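Local atomic coordinates of fusolin (Unidentified entomopoxvirus, PDB entry 4YN2), a protein that forms the crystalline spindles of an insect poxvirus that enhance virulence, and is probably a chitin-directed lytic polysaccharide monooxygenase. Residues H1-S5 and Q64-Y68; V176-L182 and L191-F195. All blocks are in the same frame, centred on the assembly; numbering follows the deposited sequence.

Contact 1 of 2, residues H1-S5 and Q64-Y68; sequences HGYMS and QDNEY. With ZN (zinc ion), chain C.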
loop_
_atom_site.group_PDB
_atom_site.type_symbol
_atom_site.label_atom_id
_atom_site.label_comp_id
_atom_site.label_asym_id
_atom_site.label_seq_id
_atom_site.Cartn_x
_atom_site.Cartn_y
_atom_site.Cartn_z
ATOM N N HIS A 1 18.806 -5.276 -2.647
ATOM C CA HIS A 1 17.578 -5.579 -3.349
ATOM C C HIS A 1 16.621 -6.265 -2.416
ATOM O O HIS A 1 17.038 -6.945 -1.481
ATOM C CB HIS A 1 17.854 -6.469 -4.573
ATOM C CG HIS A 1 18.405 -5.721 -5.733
ATOM N ND1 HIS A 1 19.487 -4.883 -5.595
ATOM C CD2 HIS A 1 17.994 -5.700 -7.021
ATOM C CE1 HIS A 1 19.701 -4.374 -6.796
ATOM N NE2 HIS A 1 18.858 -4.883 -7.693
ATOM N N GLY A 2 15.344 -6.111 -2.697
ATOM C CA GLY A 2 14.304 -6.751 -1.923
ATOM C C GLY A 2 13.016 -5.972 -1.953
ATOM O O GLY A 2 12.841 -5.063 -2.768
ATOM N N TYR A 3 12.108 -6.353 -1.084
ATOM C CA TYR A 3 10.791 -5.728 -1.006
ATOM C C TYR A 3 10.180 -5.944 0.350
ATOM O O TYR A 3 10.569 -6.864 1.071
ATOM C CB TYR A 3 9.849 -6.312 -2.084
ATOM C CG TYR A 3 9.817 -7.825 -2.091
ATOM C CD1 TYR A 3 8.999 -8.530 -1.217
ATOM C CD2 TYR A 3 10.636 -8.552 -2.942
ATOM C CE1 TYR A 3 9.013 -9.919 -1.175
ATOM C CE2 TYR A 3 10.666 -9.942 -2.903
ATOM C CZ TYR A 3 9.856 -10.623 -2.012
ATOM O OH TYR A 3 9.842 -11.995 -1.984
ATOM N N MET A 4 9.191 -5.128 0.673
ATOM C CA MET A 4 8.419 -5.275 1.899
ATOM C C MET A 4 7.540 -6.519 1.794
ATOM O O MET A 4 6.766 -6.630 0.852
ATOM C CB MET A 4 7.556 -4.024 2.154
ATOM C CG MET A 4 8.306 -2.913 2.821
ATOM S SD MET A 4 8.885 -3.333 4.490
ATOM C CE MET A 4 7.363 -3.650 5.295
ATOM N N SER A 5 7.693 -7.466 2.723
ATOM C CA SER A 5 6.927 -8.712 2.728
ATOM C C SER A 5 5.829 -8.641 3.750
ATOM O O SER A 5 4.780 -9.246 3.524
ATOM C CB SER A 5 7.829 -9.920 2.982
ATOM O OG SER A 5 8.790 -9.658 3.987
ATOM N N GLN A 64 10.541 -6.979 -11.790
ATOM C CA GLN A 64 11.514 -6.249 -10.991
ATOM C C GLN A 64 10.932 -5.785 -9.650
ATOM O O GLN A 64 11.292 -4.715 -9.191
ATOM C CB GLN A 64 12.026 -5.041 -11.782
ATOM C CG GLN A 64 12.682 -5.376 -13.103
ATOM C CD GLN A 64 13.864 -6.274 -12.931
ATOM O OE1 GLN A 64 13.789 -7.465 -13.198
ATOM N NE2 GLN A 64 14.960 -5.735 -12.431
ATOM N N ASP A 65 10.143 -6.629 -8.972
ATOM C CA ASP A 65 9.521 -6.311 -7.673
ATOM C C ASP A 65 10.552 -6.074 -6.564
ATOM O O ASP A 65 10.292 -5.269 -5.660
ATOM C CB ASP A 65 8.528 -7.407 -7.251
ATOM C CG ASP A 65 9.046 -8.846 -7.195
ATOM O OD1 ASP A 65 10.263 -9.057 -7.414
ATOM O OD2 ASP A 65 8.228 -9.757 -6.928
ATOM N N ASN A 66 11.739 -6.691 -6.674
ATOM C CA ASN A 66 12.830 -6.496 -5.713
ATOM C C ASN A 66 13.798 -5.355 -6.130
ATOM O O ASN A 66 14.800 -5.154 -5.452
ATOM C CB ASN A 66 13.618 -7.791 -5.498
ATOM C CG ASN A 66 14.439 -8.250 -6.683
ATOM O OD1 ASN A 66 14.140 -7.934 -7.832
ATOM N ND2 ASN A 66 15.492 -9.003 -6.431
ATOM N N GLU A 67 13.519 -4.623 -7.232
ATOM C CA GLU A 67 14.382 -3.546 -7.691
ATOM C C GLU A 67 13.588 -2.240 -7.929
ATOM O O GLU A 67 13.798 -1.546 -8.921
ATOM C CB GLU A 67 15.162 -3.965 -8.946
ATOM C CG GLU A 67 16.387 -3.093 -9.202
ATOM C CD GLU A 67 17.236 -3.535 -10.369
ATOM O OE1 GLU A 67 18.397 -3.943 -10.139
ATOM O OE2 GLU A 67 16.725 -3.516 -11.510
ATOM N N TYR A 68 12.742 -1.857 -6.963
ATOM C CA TYR A 68 12.044 -0.565 -6.997
ATOM C C TYR A 68 13.017 0.353 -6.343
ATOM O O TYR A 68 12.972 0.565 -5.139
ATOM C CB TYR A 68 10.675 -0.619 -6.314
ATOM C CG TYR A 68 9.581 -1.074 -7.252
ATOM C CD1 TYR A 68 9.763 -2.167 -8.090
ATOM C CD2 TYR A 68 8.413 -0.335 -7.398
ATOM C CE1 TYR A 68 8.788 -2.547 -9.012
ATOM C CE2 TYR A 68 7.418 -0.721 -8.294
ATOM C CZ TYR A 68 7.601 -1.840 -9.089
ATOM O OH TYR A 68 6.617 -2.211 -9.979
HETATM ZN ZN ZN C . 20.475 -4.915 -3.918
HETATM O O HOH W 1 11.649 -3.299 -4.346
#
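His-1 is the amino-terminal residue, and it meets Glu-67 through the edge of its imidazole while the rest of the residue holds a zinc ion. The terminal amine, His-1 N, lies 2.1 Å from the zinc and His-1 ND1 1.9 Å, a chelate possible because CG stands beside the backbone N (chi1 -78°). His-142 adds a further ligand. With ND1 on the metal, His-1 NE2 is left to donate, and it reaches OE1 of Glu-67 at 2.7 Å, nearly in the ring plane. OE1 is met on its anti side by a donor tilted somewhat out of the carboxylate plane, the carboxylate and imidazole planes being 61° apart. With the ring already held by the chelate, this bond ties its far edge and makes Glu-67 a second-shell residue of the zinc. The extended side chain of Glu-67, CG anti to the backbone N (chi1 -161°), runs alongside the histidine, and its OE2 takes a weak bond from NE2 of Gln-64.

Behind the metal site, the main chain is gripped as well. Gly-2 N donates to Asn-66 O at 3.0 Å, in the carbonyl plane and on a lone pair. Gly-2 O accepts from a water whose oxygen is 2.7 Å away; the same water donates to Asp-65 O, which Gln-11 NE2 also bonds, and accepts from Tyr-68 N. The Asn-66 amide nitrogen is satisfied by Thr-139, and Asp-65 OD2 by Ser-15. Tyr-3 turns a ring edge to Asn-66, its CD2 4.0 Å from CB of that residue.

A zinc-binding terminal histidine matches the histidine brace of lytic polysaccharide monooxygenases, where copper is the usual metal. The 64-68 turn, between helix 51-63 and strand 69-71, covers the start of strand 2-6, whose other neighbours here are strands 129-138 and 220-231 and helix 10-15.

Contact 2 of 2, residues V176-L182 and L191-F195; sequences VPLDPRL and LVYRF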
loop_
_atom_site.group_PDB
_atom_site.type_symbol
_atom_site.label_atom_id
_atom_site.label_comp_id
_atom_site.label_asym_id
_atom_site.label_seq_id
_atom_site.Cartn_x
_atom_site.Cartn_y
_atom_site.Cartn_z
ATOM N N VAL A 176 18.409 -1.503 11.220
ATOM C CA VAL A 176 17.555 -2.617 11.608
ATOM C C VAL A 176 18.371 -3.913 11.679
ATOM O O VAL A 176 19.212 -4.148 10.816
ATOM C CB VAL A 176 16.422 -2.690 10.536
ATOM C CG1 VAL A 176 15.664 -4.004 10.564
ATOM C CG2 VAL A 176 15.468 -1.503 10.672
ATOM N N PRO A 177 18.072 -4.811 12.631
ATOM C CA PRO A 177 18.811 -6.080 12.685
ATOM C C PRO A 177 18.380 -7.083 11.620
ATOM O O PRO A 177 17.197 -7.169 11.269
ATOM C CB PRO A 177 18.465 -6.609 14.069
ATOM C CG PRO A 177 17.109 -6.118 14.311
ATOM C CD PRO A 177 17.105 -4.721 13.743
ATOM N N LEU A 178 19.351 -7.846 11.118
ATOM C CA LEU A 178 19.120 -8.947 10.195
ATOM C C LEU A 178 18.817 -10.151 11.079
ATOM O O LEU A 178 19.675 -10.550 11.859
ATOM C CB LEU A 178 20.357 -9.157 9.313
ATOM C CG LEU A 178 20.289 -10.253 8.280
ATOM C CD1 LEU A 178 19.265 -9.928 7.191
ATOM C CD2 LEU A 178 21.667 -10.481 7.668
ATOM N N ASP A 179 17.578 -10.655 11.048
ATOM C CA ASP A 179 17.127 -11.712 11.955
ATOM C C ASP A 179 16.527 -12.913 11.244
ATOM O O ASP A 179 16.105 -12.799 10.091
ATOM C CB ASP A 179 16.032 -11.146 12.882
ATOM C CG ASP A 179 16.473 -10.202 13.985
ATOM O OD1 ASP A 179 17.536 -10.464 14.609
ATOM O OD2 ASP A 179 15.673 -9.312 14.352
ATOM N N PRO A 180 16.369 -14.057 11.958
ATOM C CA PRO A 180 15.669 -15.195 11.351
ATOM C C PRO A 180 14.202 -14.868 11.083
ATOM O O PRO A 180 13.597 -14.086 11.827
ATOM C CB PRO A 180 15.780 -16.296 12.423
ATOM C CG PRO A 180 16.854 -15.856 13.335
ATOM C CD PRO A 180 16.783 -14.374 13.339
ATOM N N ARG A 181 13.623 -15.487 10.062
ATOM C CA ARG A 181 12.202 -15.308 9.764
ATOM C C ARG A 181 11.361 -15.922 10.842
ATOM O O ARG A 181 11.736 -16.958 11.392
ATOM C CB ARG A 181 11.801 -15.994 8.442
ATOM C CG ARG A 181 12.285 -15.318 7.182
ATOM C CD ARG A 181 11.816 -16.073 5.951
ATOM N NE ARG A 181 12.461 -17.383 5.826
ATOM C CZ ARG A 181 12.205 -18.274 4.871
ATOM N NH1 ARG A 181 11.318 -18.004 3.920
ATOM N NH2 ARG A 181 12.855 -19.434 4.844
ATOM N N LEU A 182 10.201 -15.348 11.101
ATOM C CA LEU A 182 9.255 -15.944 12.031
ATOM C C LEU A 182 8.431 -17.001 11.288
ATOM O O LEU A 182 8.403 -16.985 10.052
ATOM C CB LEU A 182 8.334 -14.874 12.612
ATOM C CG LEU A 182 9.008 -13.747 13.371
ATOM C CD1 LEU A 182 7.980 -12.753 13.829
ATOM C CD2 LEU A 182 9.790 -14.281 14.561
ATOM N N LEU A 191 17.091 -14.821 5.678
ATOM C CA LEU A 191 17.144 -13.870 6.802
ATOM C C LEU A 191 16.349 -12.646 6.413
ATOM O O LEU A 191 16.202 -12.387 5.219
ATOM C CB LEU A 191 18.586 -13.472 7.130
ATOM C CG LEU A 191 19.478 -14.557 7.711
ATOM C CD1 LEU A 191 20.934 -14.117 7.687
ATOM C CD2 LEU A 191 19.076 -14.908 9.135
ATOM N N VAL A 192 15.848 -11.888 7.394
ATOM C CA VAL A 192 15.015 -10.714 7.118
ATOM C C VAL A 192 15.377 -9.539 7.994
ATOM O O VAL A 192 15.898 -9.699 9.101
ATOM C CB VAL A 192 13.504 -11.035 7.297
ATOM C CG1 VAL A 192 12.986 -11.904 6.160
ATOM C CG2 VAL A 192 13.225 -11.695 8.640
ATOM N N TYR A 193 15.026 -8.353 7.519
ATOM C CA TYR A 193 15.157 -7.138 8.309
ATOM C C TYR A 193 13.811 -6.935 8.948
ATOM O O TYR A 193 12.847 -6.639 8.244
ATOM C CB TYR A 193 15.592 -5.961 7.458
ATOM C CG TYR A 193 17.016 -6.083 6.988
ATOM C CD1 TYR A 193 18.076 -5.765 7.828
ATOM C CD2 TYR A 193 17.311 -6.515 5.702
ATOM C CE1 TYR A 193 19.394 -5.864 7.395
ATOM C CE2 TYR A 193 18.623 -6.604 5.252
ATOM C CZ TYR A 193 19.664 -6.261 6.098
ATOM O OH TYR A 193 20.957 -6.410 5.664
ATOM N N ARG A 194 13.715 -7.227 10.249
ATOM C CA ARG A 194 12.480 -7.158 11.031
ATOM C C ARG A 194 12.580 -6.008 11.995
ATOM O O ARG A 194 13.571 -5.921 12.721
ATOM C CB ARG A 194 12.261 -8.473 11.808
ATOM C CG ARG A 194 11.357 -9.465 11.133
ATOM C CD ARG A 194 10.859 -10.529 12.097
ATOM N NE ARG A 194 11.878 -11.483 12.560
ATOM C CZ ARG A 194 12.257 -11.693 13.825
ATOM N NH1 ARG A 194 11.763 -10.954 14.814
ATOM N NH2 ARG A 194 13.155 -12.626 14.107
ATOM N N PHE A 195 11.581 -5.127 12.031
ATOM C CA PHE A 195 11.683 -3.960 12.896
ATOM C C PHE A 195 10.324 -3.487 13.370
ATOM O O PHE A 195 9.369 -3.431 12.594
ATOM C CB PHE A 195 12.459 -2.820 12.200
ATOM C CG PHE A 195 12.035 -2.455 10.793
ATOM C CD1 PHE A 195 12.287 -3.308 9.729
ATOM C CD2 PHE A 195 11.526 -1.198 10.510
ATOM C CE1 PHE A 195 11.932 -2.957 8.433
ATOM C CE2 PHE A 195 11.181 -0.846 9.207
ATOM C CZ PHE A 195 11.375 -1.729 8.179
#
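Leu-178 faces Tyr-193 as a non-hydrogen-bonded antiparallel pair, and Asp-179 and Val-192 form the hydrogen-bonded pair next to it. Asp-179 N donates to Val-192 O at 2.7 Å and Val-192 N returns the bond to Asp-179 O at 2.9 Å, both almost straight. Over these short segments the N-to-C directions are 114° apart, well short of a flat antiparallel pair, and regular pairing is brief.

On one face Leu-178 places CD1 over the Tyr-193 ring, 3.9 Å from its centroid and displaced toward the rim, while the same methyl touches CB of Leu-191. The Tyr-193 hydroxyl bonds to Glu-143. Farther along, Val-176 lays CG2 over the Phe-195 ring and brings CG1 to its CD1 at 3.5 Å.

Arg-194, bent at chi3 (-70°), reaches across to the 176-182 segment and grips Pro-180 O side-on with two nitrogens, NH2 at 2.7 Å and NE at 3.2 Å, the oxygen lying near the guanidinium plane. Leu-182 CD2 covers one face of that group and Asp-179 CB the other. The Asp-179 carboxylate is beyond salt-bridge range, its OD2 well out of the guanidinium plane with no N-H aimed at it, but may still stabilise the positive charge, which Glu-133 pairs through NH1.

Strands 178-180 and 191-200 make a beta hairpin with a long connection, at the margin of the antiparallel sheet of this lytic polysaccharide monooxygenase-like domain.

Overall arrangement
Contact 1 closes before contact 2 opens along the chain, and their centres lie about 16 Å apart on the same side of the chain's centre. They do not touch, the nearest atoms being about 5 Å apart. Both reach one four-stranded antiparallel sheet, ordered 2-6, 129-138, 191-200, 178-180, so contact 1 involves one outermost strand and contact 2 the other, with strand 129-138 bonded to both 2-6 and 191-200. All four segments fall in the range of the monooxygenase family. The sheet thus connects the zinc-binding amino terminus, backed by the 64-68 turn, to a hairpin whose Tyr-193 side chain lies about 10 Å from the metal.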